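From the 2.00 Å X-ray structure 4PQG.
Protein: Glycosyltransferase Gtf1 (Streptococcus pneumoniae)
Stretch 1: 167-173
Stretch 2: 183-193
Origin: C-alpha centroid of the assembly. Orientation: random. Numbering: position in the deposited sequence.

Stretch 1 (167-173) AVLYQRT
Stretch 2, residues 183-193: YDILMNQGKEE

Residues 167-173 form one extended strand and 183-188 a second, running antiparallel to it: their N-to-C directions differ by 164° and their axes approach to 4.5 Å. The register is read from CA-CA spacings of 4.7 Å for Tyr170 and Met187, 4.8 Å for Gln171 and Leu186, and 4.3 Å for Thr173 and Asp184. Together the stretches bury 527 Å² of surface, and Arg172 and Met187 have the largest shares, 90 Å² each.

Arg172 pairs with Ile185 as the hydrogen-bonded type of antiparallel bridge. Arg172 N donates to Ile185 O at 3.0 Å (166° at the hydrogen), and Ile185 N donates to Arg172 O at 2.6 Å (164°), so the two residues close a nearly linear pair of bonds. With phi/psi of -123/133 and -113/122, both are regular strand residues; their side chains leave the same face of the sheet, and Arg172 CB lies 4.3 Å from Ile185 CB. The flanking pairs, Gln171 with Leu186 and Thr173 with Asp184, are non-hydrogen-bonded and send their side chains to the other face. Between the strands, the carbonyls of the hydrogen-bonded pair also receive CA-H...O contacts from the flanking residues: Gln171 CA to Ile185 O and Asp184 CA to Arg172 O, each 3.3 Å.

The Arg172 side chain (chi1 m, chi2 t, chi3 t, chi4 96°) extends far enough for NH1 to come within 3.5 Å of Met187 CE. The same NH1 makes a long salt bridge of 4.0 Å to Glu192 OE2, a separation that a water closes: it accepts from Arg172 NH1 at 2.9 Å and donates to Glu192 OE2 at 2.7 Å. Both neighbours sit obliquely to the guanidinium, whose NE and NH2 are satisfied elsewhere in the structure.

Met187 is anchored through its backbone, Met187 N donating to Tyr170 O at 2.8 Å and 174°. Its CA-CB bond points toward the first strand, and an all-m side chain (-55°, -65°, -56°) folds compactly. Met187 CG packs 4.0 Å from Leu169 CG, an apolar contact made by a leucine in the t, p rotamer, while Met187 CE reaches the arginine. Tyr170 itself (phi/psi -114/-22) departs from regular strand angles, and its CA-CB bond points away.

On the face of Gln171, Thr173 and Asp184, polar groups form a short relay. Gln171 (t, t, chi3 -36°) donates from NE2 to Thr173 OG1 at 3.2 Å and 175°; Thr173 (chi1 m) then donates from OG1 to Asp184 OD1 at 2.7 Å, with Asp184 at chi1 -48°.

Past Met187 the chain reverses in a type I' turn from Asn188 to Lys191. Gln189 (48/50) and Gly190 (82/-8) occupy its positive-phi positions, and Asn188 N to Lys191 O and Lys191 N to Asn188 O, both 2.9 Å, close it. A water ties this turn to the first strand, donating to Leu169 O at 3.0 Å and accepting from Gly190 N at 2.8 Å.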

ATOM      1  N   ALA A 167      23.170   1.400 -20.935  1.00 37.97           N
ATOM      2  CA  ALA A 167      22.614   0.051 -21.024  1.00 35.03           C
ATOM      3  C   ALA A 167      21.119   0.130 -21.333  1.00 31.66           C
ATOM      4  O   ALA A 167      20.358   0.750 -20.590  1.00 34.52           O
ATOM      5  CB  ALA A 167      22.857  -0.706 -19.723  1.00 33.15           C
ATOM      6  N   VAL A 168      20.713  -0.480 -22.442  1.00 28.58           N
ATOM      7  CA  VAL A 168      19.313  -0.466 -22.874  1.00 25.64           C
ATOM      8  C   VAL A 168      18.694  -1.850 -22.659  1.00 22.46           C
ATOM      9  O   VAL A 168      19.168  -2.827 -23.221  1.00 22.21           O
ATOM     10  CB  VAL A 168      19.184  -0.057 -24.363  1.00 26.46           C
ATOM     11  CG1 VAL A 168      17.746  -0.203 -24.846  1.00 27.26           C
ATOM     12  CG2 VAL A 168      19.668   1.376 -24.563  1.00 27.42           C
ATOM     13  N   LEU A 169      17.639  -1.916 -21.854  1.00 21.38           N
ATOM     14  CA  LEU A 169      16.930  -3.181 -21.603  1.00 21.66           C
ATOM     15  C   LEU A 169      16.156  -3.620 -22.835  1.00 21.48           C
ATOM     16  O   LEU A 169      15.282  -2.902 -23.279  1.00 23.58           O
ATOM     17  CB  LEU A 169      15.972  -3.038 -20.424  1.00 20.34           C
ATOM     18  CG  LEU A 169      15.092  -4.262 -20.132  1.00 20.94           C
ATOM     19  CD1 LEU A 169      15.943  -5.462 -19.752  1.00 19.83           C
ATOM     20  CD2 LEU A 169      14.052  -3.949 -19.051  1.00 19.98           C
ATOM     21  N   TYR A 170      16.453  -4.793 -23.383  1.00 21.66           N
ATOM     22  CA  TYR A 170      15.655  -5.281 -24.523  1.00 21.04           C
ATOM     23  C   TYR A 170      14.810  -6.541 -24.289  1.00 20.63           C
ATOM     24  O   TYR A 170      13.839  -6.783 -25.020  1.00 19.88           O
ATOM     25  CB  TYR A 170      16.499  -5.418 -25.796  1.00 23.13           C
ATOM     26  CG  TYR A 170      17.651  -6.376 -25.696  1.00 24.77           C
ATOM     27  CD1 TYR A 170      17.498  -7.722 -26.039  1.00 24.93           C
ATOM     28  CD2 TYR A 170      18.914  -5.938 -25.275  1.00 25.21           C
ATOM     29  CE1 TYR A 170      18.561  -8.616 -25.961  1.00 25.25           C
ATOM     30  CE2 TYR A 170      19.984  -6.828 -25.192  1.00 26.94           C
ATOM     31  CZ  TYR A 170      19.804  -8.165 -25.537  1.00 26.27           C
ATOM     32  OH  TYR A 170      20.864  -9.047 -25.458  1.00 27.76           O
ATOM     33  N   GLN A 171      15.172  -7.345 -23.297  1.00 18.59           N
ATOM     34  CA  GLN A 171      14.472  -8.621 -23.078  1.00 18.21           C
ATOM     35  C   GLN A 171      14.463  -8.981 -21.605  1.00 17.97           C
ATOM     36  O   GLN A 171      15.462  -8.773 -20.898  1.00 17.57           O
ATOM     37  CB  GLN A 171      15.139  -9.753 -23.876  1.00 17.13           C
ATOM     38  CG  GLN A 171      14.486 -11.133 -23.777  1.00 16.84           C
ATOM     39  CD  GLN A 171      15.110 -12.128 -24.745  1.00 17.31           C
ATOM     40  OE1 GLN A 171      15.485 -11.756 -25.852  1.00 16.84           O
ATOM     41  NE2 GLN A 171      15.239 -13.399 -24.326  1.00 16.80           N
ATOM     42  N   ARG A 172      13.325  -9.513 -21.161  1.00 17.35           N
ATOM     43  CA  ARG A 172      13.196 -10.131 -19.844  1.00 18.81           C
ATOM     44  C   ARG A 172      12.717 -11.550 -20.040  1.00 18.04           C
ATOM     45  O   ARG A 172      11.761 -11.773 -20.776  1.00 18.46           O
ATOM     46  CB  ARG A 172      12.135  -9.415 -19.019  1.00 19.19           C
ATOM     47  CG  ARG A 172      12.532  -8.067 -18.526  1.00 20.62           C
ATOM     48  CD  ARG A 172      11.800  -7.800 -17.224  1.00 20.94           C
ATOM     49  NE  ARG A 172      12.109  -6.460 -16.757  1.00 20.41           N
ATOM     50  CZ  ARG A 172      11.362  -5.381 -16.971  1.00 21.68           C
ATOM     51  NH1 ARG A 172      10.229  -5.451 -17.659  1.00 21.33           N
ATOM     52  NH2 ARG A 172      11.757  -4.212 -16.480  1.00 22.85           N
ATOM     53  N   THR A 173      13.344 -12.506 -19.368  1.00 17.23           N
ATOM     54  CA  THR A 173      12.931 -13.907 -19.491  1.00 16.54           C
ATOM     55  C   THR A 173      12.594 -14.428 -18.098  1.00 16.30           C
ATOM     56  O   THR A 173      13.309 -14.130 -17.146  1.00 15.85           O
ATOM     57  CB  THR A 173      14.040 -14.775 -20.145  1.00 16.70           C
ATOM     58  OG1 THR A 173      14.224 -14.383 -21.507  1.00 17.52           O
ATOM     59  CG2 THR A 173      13.686 -16.277 -20.111  1.00 16.63           C
ATOM     60  N   TYR A 183       8.830 -17.908 -20.729  1.00 15.94           N
ATOM     61  CA  TYR A 183       8.436 -16.891 -21.697  1.00 15.04           C
ATOM     62  C   TYR A 183       9.419 -15.730 -21.691  1.00 14.48           C
ATOM     63  O   TYR A 183      10.136 -15.538 -20.706  1.00 14.47           O
ATOM     64  CB  TYR A 183       7.002 -16.414 -21.434  1.00 14.68           C
ATOM     65  CG  TYR A 183       6.784 -15.584 -20.173  1.00 14.87           C
ATOM     66  CD1 TYR A 183       6.762 -14.182 -20.224  1.00 15.06           C
ATOM     67  CD2 TYR A 183       6.592 -16.198 -18.937  1.00 15.35           C
ATOM     68  CE1 TYR A 183       6.524 -13.420 -19.069  1.00 15.48           C
ATOM     69  CE2 TYR A 183       6.377 -15.455 -17.774  1.00 15.64           C
ATOM     70  CZ  TYR A 183       6.336 -14.068 -17.849  1.00 15.92           C
ATOM     71  OH  TYR A 183       6.109 -13.330 -16.703  1.00 16.31           O
ATOM     72  N   ASP A 184       9.452 -14.981 -22.792  1.00 14.19           N
ATOM     73  CA  ASP A 184      10.316 -13.799 -22.931  1.00 14.88           C
ATOM     74  C   ASP A 184       9.428 -12.579 -23.103  1.00 15.39           C
ATOM     75  O   ASP A 184       8.382 -12.663 -23.736  1.00 15.24           O
ATOM     76  CB  ASP A 184      11.250 -13.911 -24.152  1.00 15.29           C
ATOM     77  CG  ASP A 184      11.968 -15.252 -24.228  1.00 15.88           C
ATOM     78  OD1 ASP A 184      12.602 -15.642 -23.208  1.00 16.20           O
ATOM     79  OD2 ASP A 184      11.906 -15.913 -25.309  1.00 15.29           O
ATOM     80  N   ILE A 185       9.844 -11.444 -22.556  1.00 15.03           N
ATOM     81  CA  ILE A 185       9.127 -10.215 -22.834  1.00 15.77           C
ATOM     82  C   ILE A 185      10.083  -9.369 -23.635  1.00 15.82           C
ATOM     83  O   ILE A 185      11.193  -9.101 -23.178  1.00 16.78           O
ATOM     84  CB  ILE A 185       8.693  -9.451 -21.561  1.00 15.71           C
ATOM     85  CG1 ILE A 185       7.994 -10.396 -20.562  1.00 15.36           C
ATOM     86  CG2 ILE A 185       7.823  -8.246 -21.953  1.00 15.81           C
ATOM     87  CD1 ILE A 185       7.786  -9.788 -19.168  1.00 16.69           C
ATOM     88  N   LEU A 186       9.671  -8.986 -24.835  1.00 16.01           N
ATOM     89  CA  LEU A 186      10.486  -8.100 -25.651  1.00 17.18           C
ATOM     90  C   LEU A 186      10.123  -6.679 -25.254  1.00 18.54           C
ATOM     91  O   LEU A 186       8.953  -6.306 -25.289  1.00 17.82           O
ATOM     92  CB  LEU A 186      10.273  -8.376 -27.142  1.00 17.61           C
ATOM     93  CG  LEU A 186      10.592  -9.819 -27.565  1.00 18.86           C
ATOM     94  CD1 LEU A 186      10.481  -9.937 -29.088  1.00 19.38           C
ATOM     95  CD2 LEU A 186      11.975 -10.266 -27.087  1.00 18.36           C
ATOM     96  N   MET A 187      11.142  -5.912 -24.851  1.00 19.78           N
ATOM     97  CA  MET A 187      10.967  -4.579 -24.300  1.00 21.55           C
ATOM     98  C   MET A 187      11.261  -3.505 -25.331  1.00 24.29           C
ATOM     99  O   MET A 187      12.123  -3.670 -26.195  1.00 24.84           O
ATOM    100  CB  MET A 187      11.901  -4.380 -23.095  1.00 20.64           C
ATOM    101  CG  MET A 187      11.746  -5.423 -22.003  1.00 21.63           C
ATOM    102  SD  MET A 187      10.130  -5.381 -21.195  1.00 22.35           S
ATOM    103  CE  MET A 187      10.086  -3.668 -20.652  1.00 21.94           C
ATOM    104  N   ASN A 188      10.551  -2.390 -25.227  1.00 25.91           N
ATOM    105  CA  ASN A 188      10.876  -1.223 -26.036  1.00 28.93           C
ATOM    106  C   ASN A 188      10.655   0.032 -25.202  1.00 29.25           C
ATOM    107  O   ASN A 188       9.516   0.417 -24.904  1.00 25.79           O
ATOM    108  CB  ASN A 188      10.077  -1.208 -27.348  1.00 29.67           C
ATOM    109  CG  ASN A 188      10.340   0.039 -28.190  1.00 31.70           C
ATOM    110  OD1 ASN A 188      11.280   0.790 -27.943  1.00 33.92           O
ATOM    111  ND2 ASN A 188       9.500   0.256 -29.186  1.00 31.90           N
ATOM    112  N   GLN A 189      11.774   0.625 -24.796  1.00 29.94           N
ATOM    113  CA  GLN A 189      11.791   1.827 -23.957  1.00 32.49           C
ATOM    114  C   GLN A 189      10.859   1.706 -22.742  1.00 30.09           C
ATOM    115  O   GLN A 189      10.030   2.579 -22.489  1.00 29.43           O
ATOM    116  CB  GLN A 189      11.499   3.084 -24.799  1.00 36.03           C
ATOM    117  CG  GLN A 189      12.590   3.436 -25.822  1.00 41.03           C
ATOM    118  CD  GLN A 189      13.984   3.619 -25.206  1.00 45.66           C
ATOM    119  OE1 GLN A 189      14.146   4.255 -24.153  1.00 49.27           O
ATOM    120  NE2 GLN A 189      15.001   3.067 -25.869  1.00 44.98           N
ATOM    121  N   GLY A 190      10.990   0.603 -22.006  1.00 28.79           N
ATOM    122  CA  GLY A 190      10.140   0.342 -20.839  1.00 28.30           C
ATOM    123  C   GLY A 190       8.764  -0.245 -21.116  1.00 27.84           C
ATOM    124  O   GLY A 190       8.037  -0.627 -20.191  1.00 30.69           O
ATOM    125  N   LYS A 191       8.374  -0.318 -22.376  1.00 25.97           N
ATOM    126  CA  LYS A 191       7.078  -0.906 -22.684  1.00 24.84           C
ATOM    127  C   LYS A 191       7.272  -2.411 -22.911  1.00 22.65           C
ATOM    128  O   LYS A 191       8.158  -2.815 -23.653  1.00 20.03           O
ATOM    129  CB  LYS A 191       6.461  -0.218 -23.905  1.00 26.35           C
ATOM    130  CG  LYS A 191       5.061  -0.697 -24.260  1.00 30.32           C
ATOM    131  CD  LYS A 191       4.553  -0.003 -25.520  1.00 33.64           C
ATOM    132  CE  LYS A 191       3.413  -0.794 -26.150  1.00 36.15           C
ATOM    133  NZ  LYS A 191       3.235  -0.444 -27.588  1.00 39.18           N
ATOM    134  N   GLU A 192       6.438  -3.216 -22.261  1.00 21.38           N
ATOM    135  CA  GLU A 192       6.405  -4.669 -22.482  1.00 22.39           C
ATOM    136  C   GLU A 192       5.547  -4.923 -23.724  1.00 22.58           C
ATOM    137  O   GLU A 192       4.315  -4.948 -23.662  1.00 24.20           O
ATOM    138  CB  GLU A 192       5.828  -5.396 -21.255  1.00 21.05           C
ATOM    139  CG  GLU A 192       6.618  -5.178 -19.965  1.00 22.68           C
ATOM    140  CD  GLU A 192       5.850  -5.585 -18.701  1.00 23.76           C
ATOM    141  OE1 GLU A 192       4.816  -6.265 -18.799  1.00 21.30           O
ATOM    142  OE2 GLU A 192       6.270  -5.199 -17.590  1.00 25.40           O
ATOM    143  N   GLU A 193       6.199  -5.093 -24.861  1.00 21.95           N
ATOM    144  CA  GLU A 193       5.481  -5.098 -26.130  1.00 21.87           C
ATOM    145  C   GLU A 193       4.989  -6.480 -26.544  1.00 20.44           C
ATOM    146  O   GLU A 193       3.865  -6.638 -26.996  1.00 19.56           O
ATOM    147  CB  GLU A 193       6.339  -4.462 -27.233  1.00 25.28           C
ATOM    148  CG  GLU A 193       6.440  -2.946 -27.106  1.00 30.36           C
ATOM    149  CD  GLU A 193       6.955  -2.252 -28.361  1.00 34.87           C
ATOM    150  OE1 GLU A 193       7.544  -2.920 -29.252  1.00 37.88           O
ATOM    151  OE2 GLU A 193       6.776  -1.020 -28.448  1.00 38.96           O
TER
HETATM  152  O   HOH W   1      13.075  -1.250 -22.082  1.00 26.99           O
HETATM  153  O   HOH W   2       8.244  -3.397 -17.260  1.00 30.76           O